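Local coordinates for starch synthase I (Hordeum vulgare, PDB 4HLN), which belongs to the starch synthase family of glycosyltransferases, which has the GT-B architecture of two Rossmann-like domains facing each other across a cleft, at residues H159-V164 / D206-V211; S126-T131 / Y258-S263; C264-N269 / R291-T296; Y244-A249 / S274-L279; T183-K188 / L251-G256. All coordinates share one frame; numbering follows the deposited sequence.

Contact 1: residues H159-V164 / D206-V211; sequences HRVMVV and DNVDWV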
# COMPACT_ATOMS: atom_id res chain seq x y z
N HIS A 159 6.66 14.88 14.47
CA HIS A 159 6.02 13.89 15.33
C HIS A 159 7.06 13.05 16.04
O HIS A 159 8.15 12.82 15.52
CB HIS A 159 5.09 12.98 14.53
CG HIS A 159 4.06 13.73 13.74
ND1 HIS A 159 2.93 14.27 14.31
CD2 HIS A 159 4.00 14.03 12.42
CE1 HIS A 159 2.22 14.87 13.38
NE2 HIS A 159 2.84 14.75 12.23
N ARG A 160 6.72 12.59 17.24
CA ARG A 160 7.55 11.63 17.93
C ARG A 160 7.08 10.26 17.44
O ARG A 160 5.94 9.89 17.66
CB ARG A 160 7.37 11.74 19.44
CG ARG A 160 8.62 11.32 20.19
CD ARG A 160 8.32 10.95 21.62
NE ARG A 160 9.51 10.47 22.28
CZ ARG A 160 9.56 10.15 23.56
NH1 ARG A 160 10.69 9.71 24.12
NH2 ARG A 160 8.47 10.28 24.29
N VAL A 161 7.96 9.52 16.77
CA VAL A 161 7.53 8.35 16.01
C VAL A 161 8.27 7.09 16.44
O VAL A 161 9.50 7.03 16.41
CB VAL A 161 7.69 8.56 14.47
CG1 VAL A 161 7.27 7.30 13.69
CG2 VAL A 161 6.90 9.78 14.00
N MET A 162 7.50 6.08 16.83
CA MET A 162 8.08 4.79 17.20
C MET A 162 7.65 3.72 16.19
O MET A 162 6.52 3.74 15.71
CB MET A 162 7.65 4.40 18.61
CG MET A 162 8.15 3.02 19.06
SD MET A 162 7.71 2.54 20.76
CE MET A 162 8.38 3.91 21.69
N VAL A 163 8.56 2.81 15.85
CA VAL A 163 8.14 1.62 15.12
C VAL A 163 8.56 0.38 15.85
O VAL A 163 9.75 0.19 16.11
CB VAL A 163 8.75 1.52 13.73
CG1 VAL A 163 8.21 0.27 13.04
CG2 VAL A 163 8.45 2.76 12.93
N VAL A 164 7.58 -0.47 16.15
CA VAL A 164 7.81 -1.71 16.90
C VAL A 164 7.69 -2.91 15.96
O VAL A 164 6.71 -3.04 15.24
CB VAL A 164 6.80 -1.86 18.04
CG1 VAL A 164 7.08 -3.11 18.87
CG2 VAL A 164 6.82 -0.63 18.89
N ASP A 206 17.08 8.31 11.60
CA ASP A 206 16.12 9.10 10.83
C ASP A 206 14.98 9.71 11.67
O ASP A 206 13.86 9.88 11.18
CB ASP A 206 15.57 8.28 9.67
CG ASP A 206 16.63 7.94 8.65
OD1 ASP A 206 17.38 8.87 8.25
OD2 ASP A 206 16.75 6.76 8.26
N ASN A 207 15.30 10.04 12.92
CA ASN A 207 14.36 10.64 13.87
C ASN A 207 13.23 9.71 14.24
O ASN A 207 12.15 10.13 14.67
CB ASN A 207 13.82 11.96 13.36
CG ASN A 207 14.91 12.95 13.11
OD1 ASN A 207 15.20 13.30 11.97
ND2 ASN A 207 15.58 13.38 14.19
N VAL A 208 13.50 8.42 14.05
CA VAL A 208 12.55 7.40 14.36
C VAL A 208 13.14 6.44 15.38
O VAL A 208 14.29 6.03 15.27
CB VAL A 208 12.07 6.64 13.10
CG1 VAL A 208 11.41 5.30 13.48
CG2 VAL A 208 11.13 7.52 12.30
N ASP A 209 12.32 6.15 16.38
CA ASP A 209 12.61 5.14 17.37
C ASP A 209 12.24 3.77 16.86
O ASP A 209 11.06 3.39 16.84
CB ASP A 209 11.82 5.46 18.63
CG ASP A 209 12.45 6.56 19.42
OD1 ASP A 209 13.67 6.42 19.67
OD2 ASP A 209 11.76 7.55 19.75
N TRP A 210 13.26 3.04 16.43
CA TRP A 210 13.09 1.68 15.96
C TRP A 210 13.23 0.77 17.14
O TRP A 210 14.33 0.64 17.70
CB TRP A 210 14.18 1.36 14.95
CG TRP A 210 14.15 2.32 13.84
CD1 TRP A 210 14.91 3.44 13.69
CD2 TRP A 210 13.27 2.27 12.71
NE1 TRP A 210 14.57 4.09 12.53
CE2 TRP A 210 13.56 3.40 11.92
CE3 TRP A 210 12.26 1.39 12.31
CZ2 TRP A 210 12.89 3.66 10.72
CZ3 TRP A 210 11.59 1.65 11.12
CH2 TRP A 210 11.91 2.77 10.34
N VAL A 211 12.12 0.17 17.54
CA VAL A 211 12.09 -0.71 18.70
C VAL A 211 11.88 -2.15 18.26
O VAL A 211 10.94 -2.46 17.53
CB VAL A 211 10.96 -0.32 19.65
CG1 VAL A 211 10.82 -1.36 20.77
CG2 VAL A 211 11.19 1.07 20.19

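Contact 2: residues S126-T131 / Y258-S263; sequences SIVFVT and YIYGQS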
# COMPACT_ATOMS: atom_id res chain seq x y z
N SER A 126 2.42 11.72 19.17
CA SER A 126 3.22 10.55 19.46
C SER A 126 2.59 9.38 18.73
O SER A 126 1.42 9.05 18.95
CB SER A 126 3.30 10.28 20.96
OG SER A 126 4.09 11.28 21.59
N ILE A 127 3.35 8.78 17.83
CA ILE A 127 2.81 7.79 16.92
C ILE A 127 3.59 6.50 17.02
O ILE A 127 4.82 6.50 16.91
CB ILE A 127 2.86 8.29 15.48
CG1 ILE A 127 2.15 9.64 15.39
CG2 ILE A 127 2.17 7.32 14.57
CD1 ILE A 127 2.31 10.30 14.06
N VAL A 128 2.87 5.40 17.23
CA VAL A 128 3.51 4.11 17.40
C VAL A 128 3.08 3.17 16.29
O VAL A 128 1.95 2.68 16.28
CB VAL A 128 3.17 3.49 18.78
CG1 VAL A 128 3.93 2.20 18.97
CG2 VAL A 128 3.47 4.47 19.93
N PHE A 129 3.98 2.93 15.34
CA PHE A 129 3.74 1.92 14.31
C PHE A 129 4.00 0.54 14.85
O PHE A 129 5.02 0.31 15.48
CB PHE A 129 4.63 2.16 13.09
CG PHE A 129 4.21 3.34 12.27
CD1 PHE A 129 3.41 3.17 11.16
CD2 PHE A 129 4.59 4.62 12.65
CE1 PHE A 129 3.01 4.27 10.41
CE2 PHE A 129 4.20 5.73 11.91
CZ PHE A 129 3.41 5.55 10.79
N VAL A 130 3.07 -0.38 14.61
CA VAL A 130 3.31 -1.78 14.95
C VAL A 130 3.23 -2.64 13.68
O VAL A 130 2.29 -2.52 12.88
CB VAL A 130 2.33 -2.28 16.03
CG1 VAL A 130 2.74 -3.68 16.53
CG2 VAL A 130 2.29 -1.27 17.19
N THR A 131 4.22 -3.49 13.48
CA THR A 131 4.34 -4.19 12.20
C THR A 131 5.12 -5.48 12.31
O THR A 131 5.96 -5.64 13.20
CB THR A 131 4.99 -3.28 11.14
OG1 THR A 131 5.05 -3.95 9.87
CG2 THR A 131 6.39 -2.88 11.57
N TYR A 258 12.57 10.10 28.39
CA TYR A 258 11.15 10.03 28.78
C TYR A 258 10.32 9.06 27.94
O TYR A 258 10.52 8.94 26.73
CB TYR A 258 10.51 11.42 28.73
CG TYR A 258 10.60 12.06 27.37
CD1 TYR A 258 9.46 12.29 26.61
CD2 TYR A 258 11.84 12.43 26.84
CE1 TYR A 258 9.54 12.88 25.35
CE2 TYR A 258 11.94 13.01 25.58
CZ TYR A 258 10.78 13.23 24.84
OH TYR A 258 10.86 13.81 23.57
N ILE A 259 9.39 8.37 28.58
CA ILE A 259 8.49 7.45 27.89
C ILE A 259 7.57 8.15 26.90
O ILE A 259 7.43 9.37 26.92
CB ILE A 259 7.61 6.66 28.87
CG1 ILE A 259 6.78 7.62 29.71
CG2 ILE A 259 8.45 5.72 29.76
CD1 ILE A 259 5.88 6.89 30.66
N TYR A 260 6.94 7.37 26.04
CA TYR A 260 6.01 7.91 25.04
C TYR A 260 4.67 8.23 25.67
O TYR A 260 3.98 9.16 25.25
CB TYR A 260 5.80 6.92 23.89
CG TYR A 260 6.66 7.16 22.67
CD1 TYR A 260 8.05 7.14 22.75
CD2 TYR A 260 6.09 7.39 21.42
CE1 TYR A 260 8.84 7.34 21.63
CE2 TYR A 260 6.87 7.60 20.29
CZ TYR A 260 8.25 7.57 20.40
OH TYR A 260 9.03 7.78 19.30
N GLY A 261 4.31 7.44 26.68
CA GLY A 261 3.07 7.65 27.40
C GLY A 261 1.77 7.16 26.78
O GLY A 261 1.76 6.26 25.92
N GLN A 262 0.66 7.77 27.21
CA GLN A 262 -0.66 7.21 26.93
C GLN A 262 -1.57 8.04 26.03
O GLN A 262 -2.79 7.86 26.06
CB GLN A 262 -1.39 6.94 28.24
CG GLN A 262 -0.54 6.23 29.23
CD GLN A 262 -1.32 5.81 30.44
OE1 GLN A 262 -2.56 5.79 30.44
NE2 GLN A 262 -0.59 5.45 31.50
N SER A 263 -0.99 8.94 25.24
CA SER A 263 -1.77 9.70 24.27
C SER A 263 -1.26 9.41 22.88
O SER A 263 -0.95 10.31 22.09
CB SER A 263 -1.69 11.19 24.55
OG SER A 263 -2.27 11.48 25.81
O HOH W 1 5.70 10.97 23.81

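Contact 3: residues C264-N269 / R291-T296; sequences CMFVVN and RDSRST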
# COMPACT_ATOMS: atom_id res chain seq x y z
N CYS A 264 -1.15 8.12 22.58
CA CYS A 264 -0.53 7.70 21.34
C CYS A 264 -1.51 7.36 20.25
O CYS A 264 -2.65 6.94 20.50
CB CYS A 264 0.38 6.52 21.61
SG CYS A 264 1.74 7.03 22.65
N MET A 265 -1.07 7.57 19.02
CA MET A 265 -1.76 6.97 17.90
C MET A 265 -1.00 5.69 17.55
O MET A 265 0.17 5.74 17.15
CB MET A 265 -1.87 7.93 16.71
CG MET A 265 -2.54 7.29 15.46
SD MET A 265 -4.22 6.60 15.69
CE MET A 265 -5.16 8.10 15.93
N PHE A 266 -1.65 4.55 17.77
CA PHE A 266 -1.09 3.28 17.32
C PHE A 266 -1.53 3.04 15.89
O PHE A 266 -2.72 3.02 15.60
CB PHE A 266 -1.60 2.14 18.17
CG PHE A 266 -1.07 2.15 19.56
CD1 PHE A 266 -0.00 1.35 19.91
CD2 PHE A 266 -1.65 2.95 20.53
CE1 PHE A 266 0.49 1.35 21.21
CE2 PHE A 266 -1.18 2.95 21.82
CZ PHE A 266 -0.11 2.15 22.17
N VAL A 267 -0.56 2.88 14.99
CA VAL A 267 -0.83 2.48 13.62
C VAL A 267 -0.45 1.01 13.45
O VAL A 267 0.73 0.67 13.32
CB VAL A 267 -0.02 3.30 12.62
CG1 VAL A 267 -0.33 2.85 11.22
CG2 VAL A 267 -0.35 4.75 12.79
N VAL A 268 -1.45 0.14 13.45
CA VAL A 268 -1.18 -1.28 13.37
C VAL A 268 -1.35 -1.86 11.96
O VAL A 268 -2.36 -1.67 11.30
CB VAL A 268 -1.98 -2.02 14.42
CG1 VAL A 268 -1.86 -1.24 15.72
CG2 VAL A 268 -3.42 -2.11 14.01
N ASN A 269 -0.32 -2.55 11.49
CA ASN A 269 -0.28 -2.99 10.11
C ASN A 269 -0.64 -4.44 9.97
O ASN A 269 0.06 -5.32 10.49
CB ASN A 269 1.10 -2.74 9.51
CG ASN A 269 1.37 -1.27 9.32
OD1 ASN A 269 1.27 -0.75 8.21
ND2 ASN A 269 1.67 -0.58 10.41
N ARG A 291 -6.76 5.53 27.85
CA ARG A 291 -8.02 6.16 27.43
C ARG A 291 -7.87 7.31 26.44
O ARG A 291 -8.82 7.64 25.72
CB ARG A 291 -8.85 6.61 28.64
CG ARG A 291 -9.50 5.42 29.29
CD ARG A 291 -10.48 5.76 30.36
NE ARG A 291 -11.05 4.51 30.86
CZ ARG A 291 -12.16 4.42 31.57
NH1 ARG A 291 -12.84 5.52 31.88
NH2 ARG A 291 -12.58 3.21 31.97
N ASP A 292 -6.69 7.91 26.37
CA ASP A 292 -6.48 8.99 25.42
C ASP A 292 -5.70 8.57 24.18
O ASP A 292 -5.26 9.42 23.40
CB ASP A 292 -5.84 10.18 26.14
CG ASP A 292 -6.81 10.85 27.10
OD1 ASP A 292 -8.00 10.96 26.74
OD2 ASP A 292 -6.38 11.23 28.21
N SER A 293 -5.56 7.26 23.99
CA SER A 293 -4.93 6.73 22.80
C SER A 293 -5.96 6.17 21.83
O SER A 293 -7.03 5.71 22.24
CB SER A 293 -3.92 5.65 23.15
OG SER A 293 -2.82 6.23 23.81
N ARG A 294 -5.63 6.24 20.56
CA ARG A 294 -6.49 5.73 19.51
C ARG A 294 -5.67 4.77 18.66
O ARG A 294 -4.46 4.63 18.87
CB ARG A 294 -7.02 6.88 18.65
CG ARG A 294 -7.82 7.93 19.43
CD ARG A 294 -9.11 7.33 19.95
NE ARG A 294 -10.01 8.34 20.46
CZ ARG A 294 -10.13 8.66 21.74
NH1 ARG A 294 -9.39 8.05 22.67
NH2 ARG A 294 -10.99 9.60 22.10
N SER A 295 -6.31 4.10 17.72
CA SER A 295 -5.59 3.21 16.81
C SER A 295 -6.13 3.22 15.39
O SER A 295 -7.33 3.37 15.15
CB SER A 295 -5.56 1.78 17.34
OG SER A 295 -6.87 1.28 17.48
N THR A 296 -5.22 3.04 14.44
CA THR A 296 -5.57 2.98 13.04
C THR A 296 -5.11 1.67 12.45
O THR A 296 -3.93 1.31 12.53
CB THR A 296 -4.90 4.12 12.27
OG1 THR A 296 -5.33 5.37 12.82
CG2 THR A 296 -5.25 4.05 10.75

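Contact 4: residues Y244-A249 / S274-L279; sequences YAACEA and SLVPVL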
# COMPACT_ATOMS: atom_id res chain seq x y z
N TYR A 244 1.28 -7.77 22.53
CA TYR A 244 1.43 -7.44 23.94
C TYR A 244 2.61 -6.48 24.18
O TYR A 244 2.50 -5.50 24.91
CB TYR A 244 1.60 -8.70 24.78
CG TYR A 244 0.30 -9.37 25.16
CD1 TYR A 244 -0.44 -8.91 26.25
CD2 TYR A 244 -0.18 -10.48 24.45
CE1 TYR A 244 -1.63 -9.51 26.61
CE2 TYR A 244 -1.37 -11.09 24.79
CZ TYR A 244 -2.09 -10.60 25.88
OH TYR A 244 -3.28 -11.18 26.25
N ALA A 245 3.73 -6.79 23.54
CA ALA A 245 4.94 -6.01 23.68
C ALA A 245 4.70 -4.58 23.24
O ALA A 245 5.11 -3.63 23.89
CB ALA A 245 6.06 -6.64 22.84
N ALA A 246 4.01 -4.42 22.12
CA ALA A 246 3.84 -3.10 21.56
C ALA A 246 2.97 -2.22 22.47
O ALA A 246 3.09 -0.99 22.46
CB ALA A 246 3.26 -3.19 20.14
N CYS A 247 2.11 -2.85 23.26
CA CYS A 247 1.29 -2.12 24.22
C CYS A 247 2.10 -1.63 25.42
O CYS A 247 1.82 -0.59 26.00
CB CYS A 247 0.11 -2.97 24.67
SG CYS A 247 -1.13 -3.18 23.37
N GLU A 248 3.14 -2.38 25.76
CA GLU A 248 4.02 -1.99 26.85
C GLU A 248 5.06 -0.93 26.50
O GLU A 248 5.42 -0.11 27.34
CB GLU A 248 4.71 -3.23 27.42
CG GLU A 248 3.75 -4.07 28.24
CD GLU A 248 3.20 -3.28 29.42
OE1 GLU A 248 4.02 -2.82 30.25
OE2 GLU A 248 1.96 -3.12 29.52
N ALA A 249 5.55 -0.95 25.27
CA ALA A 249 6.68 -0.11 24.91
C ALA A 249 6.49 1.37 25.29
O ALA A 249 7.38 1.99 25.90
CB ALA A 249 7.03 -0.27 23.44
N SER A 274 -2.72 -6.99 14.71
CA SER A 274 -4.16 -6.70 14.76
C SER A 274 -4.76 -6.90 16.13
O SER A 274 -5.90 -6.53 16.37
CB SER A 274 -4.92 -7.52 13.73
OG SER A 274 -4.96 -6.86 12.49
N LEU A 275 -4.00 -7.50 17.02
CA LEU A 275 -4.52 -7.78 18.35
C LEU A 275 -4.34 -6.54 19.23
O LEU A 275 -4.97 -6.43 20.28
CB LEU A 275 -3.81 -8.98 18.95
CG LEU A 275 -4.54 -9.68 20.09
CD1 LEU A 275 -5.71 -10.49 19.54
CD2 LEU A 275 -3.61 -10.59 20.84
N VAL A 276 -3.49 -5.61 18.80
CA VAL A 276 -3.18 -4.44 19.59
C VAL A 276 -4.43 -3.64 20.01
O VAL A 276 -4.62 -3.35 21.18
CB VAL A 276 -2.17 -3.54 18.84
CG1 VAL A 276 -2.16 -2.13 19.41
CG2 VAL A 276 -0.80 -4.17 18.86
N PRO A 277 -5.28 -3.26 19.03
CA PRO A 277 -6.49 -2.51 19.35
C PRO A 277 -7.44 -3.30 20.23
O PRO A 277 -8.26 -2.71 20.95
CB PRO A 277 -7.14 -2.27 17.99
CG PRO A 277 -6.45 -3.18 17.05
CD PRO A 277 -5.11 -3.47 17.58
N VAL A 278 -7.33 -4.62 20.19
CA VAL A 278 -8.16 -5.43 21.08
C VAL A 278 -7.62 -5.32 22.50
O VAL A 278 -8.37 -5.11 23.44
CB VAL A 278 -8.22 -6.92 20.63
CG1 VAL A 278 -9.26 -7.68 21.45
CG2 VAL A 278 -8.55 -7.02 19.15
N LEU A 279 -6.31 -5.45 22.64
CA LEU A 279 -5.65 -5.30 23.93
C LEU A 279 -6.00 -3.96 24.56
O LEU A 279 -6.41 -3.91 25.74
CB LEU A 279 -4.13 -5.44 23.77
CG LEU A 279 -3.73 -6.88 23.45
CD1 LEU A 279 -2.22 -7.04 23.25
CD2 LEU A 279 -4.28 -7.84 24.53

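Contact 5: residues T183-K188 / L251-G256; sequences TGKHIK and LILELG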
# COMPACT_ATOMS: atom_id res chain seq x y z
N THR A 183 17.87 -2.50 25.55
CA THR A 183 17.41 -1.37 26.34
C THR A 183 17.47 -1.65 27.83
O THR A 183 17.26 -0.76 28.63
CB THR A 183 15.93 -1.04 26.03
OG1 THR A 183 15.10 -2.16 26.39
CG2 THR A 183 15.74 -0.69 24.56
N GLY A 184 17.73 -2.89 28.21
CA GLY A 184 17.65 -3.23 29.61
C GLY A 184 16.23 -3.54 30.07
O GLY A 184 16.00 -3.82 31.24
N LYS A 185 15.26 -3.50 29.16
CA LYS A 185 13.87 -3.72 29.54
C LYS A 185 13.31 -5.03 29.01
O LYS A 185 13.52 -5.39 27.85
CB LYS A 185 13.02 -2.56 29.06
CG LYS A 185 13.36 -1.27 29.75
CD LYS A 185 12.82 -1.26 31.17
CE LYS A 185 13.34 -0.05 31.93
NZ LYS A 185 12.57 0.17 33.18
N HIS A 186 12.62 -5.75 29.88
CA HIS A 186 11.94 -6.97 29.46
C HIS A 186 10.51 -6.96 29.99
O HIS A 186 10.21 -6.27 30.97
CB HIS A 186 12.67 -8.18 30.03
CG HIS A 186 12.38 -8.42 31.48
ND1 HIS A 186 13.13 -7.88 32.49
CD2 HIS A 186 11.41 -9.16 32.08
CE1 HIS A 186 12.65 -8.27 33.66
NE2 HIS A 186 11.60 -9.05 33.44
N ILE A 187 9.61 -7.71 29.36
CA ILE A 187 8.32 -7.97 30.00
C ILE A 187 8.00 -9.44 29.97
O ILE A 187 8.56 -10.20 29.17
CB ILE A 187 7.17 -7.19 29.36
CG1 ILE A 187 6.95 -7.65 27.92
CG2 ILE A 187 7.45 -5.68 29.41
CD1 ILE A 187 5.87 -6.87 27.19
N LYS A 188 7.12 -9.83 30.88
CA LYS A 188 6.62 -11.20 30.94
C LYS A 188 5.15 -11.21 30.57
O LYS A 188 4.31 -10.60 31.26
CB LYS A 188 6.87 -11.87 32.30
CG LYS A 188 8.32 -12.26 32.53
CD LYS A 188 8.51 -13.06 33.81
CE LYS A 188 9.98 -13.10 34.25
NZ LYS A 188 10.44 -11.84 34.95
N LEU A 251 4.75 2.66 27.49
CA LEU A 251 4.63 2.84 28.92
C LEU A 251 5.94 2.63 29.68
O LEU A 251 6.07 3.11 30.80
CB LEU A 251 3.59 1.88 29.48
CG LEU A 251 2.19 1.93 28.87
CD1 LEU A 251 1.33 0.75 29.34
CD2 LEU A 251 1.52 3.24 29.17
N ILE A 252 6.90 1.92 29.09
CA ILE A 252 8.09 1.56 29.87
C ILE A 252 9.45 1.91 29.31
O ILE A 252 10.44 1.87 30.04
CB ILE A 252 8.13 0.07 30.24
CG1 ILE A 252 8.31 -0.80 28.99
CG2 ILE A 252 6.91 -0.32 31.08
CD1 ILE A 252 8.66 -2.21 29.33
N LEU A 253 9.53 2.23 28.02
CA LEU A 253 10.82 2.57 27.44
C LEU A 253 11.15 4.06 27.60
O LEU A 253 10.47 4.92 27.03
CB LEU A 253 10.90 2.13 25.98
CG LEU A 253 10.83 0.61 25.77
CD1 LEU A 253 11.05 0.25 24.33
CD2 LEU A 253 11.85 -0.10 26.64
N GLU A 254 12.17 4.37 28.39
CA GLU A 254 12.59 5.77 28.53
C GLU A 254 13.54 6.23 27.42
O GLU A 254 14.72 6.48 27.67
CB GLU A 254 13.18 6.06 29.91
CG GLU A 254 12.25 5.70 31.05
CD GLU A 254 12.50 6.53 32.29
OE1 GLU A 254 11.54 6.68 33.09
OE2 GLU A 254 13.63 7.04 32.47
N LEU A 255 13.01 6.35 26.21
CA LEU A 255 13.78 6.80 25.06
C LEU A 255 14.10 8.28 25.13
O LEU A 255 13.21 9.13 25.30
CB LEU A 255 12.99 6.49 23.80
CG LEU A 255 12.60 5.01 23.82
CD1 LEU A 255 11.58 4.66 22.74
CD2 LEU A 255 13.85 4.12 23.72
N GLY A 256 15.39 8.60 25.01
CA GLY A 256 15.86 9.97 25.16
C GLY A 256 15.48 10.55 26.53
O GLY A 256 15.27 11.76 26.66

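Contact 1: residues H159-V164 / D206-V211
Met162 to Val164 and Asp209 to Val211 run as neighbouring parallel strands, the short axes 4.7 Å apart and inclined by 20°, and the backbone of Asp209 bonds through both its N and its O to the neighbouring strand: its N gives a hydrogen bond to Val161 O (3.0 Å), while its O takes one from Val163 N (2.8 Å). Val211 N then donates to Val163 O.

Side chains alternate between the faces. Val163 and Trp210 leave on one of them side by side, pointing the same way, and Val163 CG2 rests 3.8 Å from Trp210 CZ3. Val208 CG1 lies over a face of the indole, offset toward its rim, and also meets Val163 CG2 at 3.9 Å. These strands belong to the parallel core of a Rossmann-like domain. There beta-branched valines suit an extended backbone and give helix 150-156 a compact apolar surface on which to pack.

On the other face Met162 is extended through chi1 and chi2 (177° and 178°), which carries its CG to Val211 CG2 (3.8 Å) and lays SD against the same methyl. The buried Asp209 carboxylate is bonded through OD1 to His202 NE2 and through OD2 to Tyr260 OH. Arg160 NE, 4.5 Å from Asp209 OD2, can add at most a probable attraction of charge, since no N-H points at that oxygen; the terminal nitrogens of Arg160 bond instead to the backbone oxygens of Tyr258 and Ile259.

Contact 2: residues S126-T131 / Y258-S263
Ser126, at the start of strand 126-130 in the middle of a Rossmann-like sheet, meets Tyr260 in the irregular connection that brings the chain from helix 235-252 to strand 264-269. The two backbones stay apart, Ser126 CA and Tyr260 CA being 6.8 Å from each other, and the contact is made mostly by side chains and one bridging water. Ser126 CB lies 4.0 Å from Tyr260 CD2. Its hydroxyl is set beside its own backbone N (chi1 -71°), where Ser126 OG is 2.8 Å from a water; that water donates to Tyr260 O at 2.9 Å. A small side chain with one hydroxyl suits this place, since it leaves room for the ring and still ties the strand to the loop through the water.

Ile127 points away from the loop, its side chain touching His159 and Val267, and comes near the ring only with its carbonyl: Ile127 O is 4.1 Å from Tyr260 CE2, a van der Waals approach. Val128 brings its CG2 methyl to the ring. Pro250 of helix 235-252 touches both Val128 and Tyr260, so the apolar part of the tyrosine is covered from the helix as well. Its polar end reaches farther across the sheet, where Tyr260 OH is hydrogen-bonded to Asp209 OD2. Tyr260 CD2 serves both strand residues, meeting Val128 CG2 obliquely at 4.2 Å besides the CB of Ser126.

Contact 3: residues C264-N269 / R291-T296
Phe266 leaves its strand on the same face as Ser295, and its CB lies 4.1 Å from Ser295 CB. With CG turned beside the backbone N (chi1 -69°), the ring presents an edge to the partner strand: CD2 is 3.7 Å from Arg294 O, which lies in the ring plane, and CE2 is 4.1 Å from Ser293 CB. Beyond the pair, the ring packs edge-to-face with Tyr290 and against Val276 and Leu280 of helix 276-284, a setting that suits a large apolar side chain.

The oxygen at the ring edge, Arg294 O, also accepts the backbone N-H of Phe266. It belongs to a parallel ladder in which Arg294 N bonds to Cys264 O, Thr296 N to Phe266 O and Val268 N to Thr296 O. The axes of the short segments 264-269 and 294-296 are inclined by 26°. Strand 264-269, helix 276-284 and strand 294-299 form a beta-alpha-beta unit of the Rossmann-like sheet. Ser293 OG accepts from Cys264 N (2.8 Å) and bonds to Gln262 O, so a side-chain hydroxyl continues the bonding between the segments just before the ladder begins.

On the opposite face Met265 folds back at chi2 and chi3, which puts SD 3.3 Å from Thr296 OG1 and CE 3.5 Å from Arg294 CB. Such flexibility lets methionine fit its tip over two neighbours, with Phe622 of helix 611-627 beyond. The Arg294 head bonds through NH1 to Arg291 O (3.1 Å), which lies in the guanidinium plane, while NE and NH2 reach the backbone oxygens of Ala625 and Asp628.

Contact 4: residues Y244-A249 / S274-L279
The helical backbone around Cys247 passes the one around Val276 at 6.8 Å between their CA atoms, the nearest such pair, and the segments are joined by apolar packing, mainly of side chains. Helices 235-252 and 276-284 lie on one face of the Rossmann-like sheet, flanking strand 264-269 in sequence, and here they pack against each other above it.

Leu279 carries most of the contact. Its branch projects toward the other helix and crosses Tyr244 at about a right angle, so that both methyls sit over one face of the phenol ring. CD1 lies almost directly above the middle, 4.0 Å from the Tyr244 ring centroid and 12° off the ring normal, a CH-pi contact. CD2 is displaced toward the hydroxyl end and touches Tyr244 CE1 at 3.8 Å. The extended leucine (chi2 178°) spreads its methyls along the ring in this way, and CD1 also reaches the backbone of Tyr244, 3.6 Å from its N. A tyrosine suits the place because its broad face receives the leucine while its OH, at the far end, bonds to Leu316 O.

One helical turn on, Cys247 supplies a slim side chain where the helices come close. Its SG packs on Leu279 CB (3.8 Å) and is a little farther from Val276 CG1. The backbone oxygen of Cys247 is bonded to Tyr290 OH. Ala246, smaller still, takes little room between the helix, Val276 and Val130 of the sheet, its CB lying 4.4 Å from Val276 CG2.

Contact 5: residues T183-K188 / L251-G256
At the outer edge of the large sheet, strand 181-190 meets the last turn of helix 235-252 and the chain that leaves it, with Ile187 and Lys185 laid against Ile252 and Leu253. Ile187 CG2 touches Ile252 CD1 at 3.7 Å, the two side chains crossing at a slant. Isoleucine, beta-branched and apolar, suits the extended strand at 187, and at 252 its long branch reaches from the helix end to that strand.

Lys185 and Leu253 slide past each other in opposite directions. The aliphatic root of the lysine does the touching, with CB and CG each 3.6 Å from Leu253 CD2, and the chain then bends at chi2 (-75°) so that CE passes 4.0 Å from Ile252 O. A lysine can thus be apolar at its base and charged at its end; Lys185 NZ is 6.6 Å from Glu254 OE1, so any attraction between them is probably modest.

The strand belongs to the antiparallel margin of the otherwise parallel Rossmann-like sheet, bonded to strand 195-205. It turns a corner at Gly184, where Thr183 OG1 accepts from Lys185 N (3.1 Å, 148°) in an ST turn and also bonds to Phe200 O. That same OG1 lies 3.9 Å from Leu253 CD2. Leu253 is the first residue to leave helical geometry, and its side chain fits between the edge strand and Val211 of strand 208-214, while Glu254 centres an inverse gamma turn.

From the N terminus, strand 126-130 opens the loop that contact 2 closes at 258-263, and contacts 1 and 5 both lie within that span. These two alternate: 183-188 falls between the segments of contact 1, whose closure at 206-211 precedes that of contact 5 at 251-256. Contact 4 starts at 244-249 and crosses contacts 5, 2 and 3, ending at 274-279 inside the beta-alpha-beta loop that contact 3 closes at 291-296. Contacts 1 and 3 join strand pairs on either side of strand 126-130; contacts 4 and 5 tie helix 235-252 to helix 276-284 and to the edge strand, and contact 2 fastens the connection after that helix.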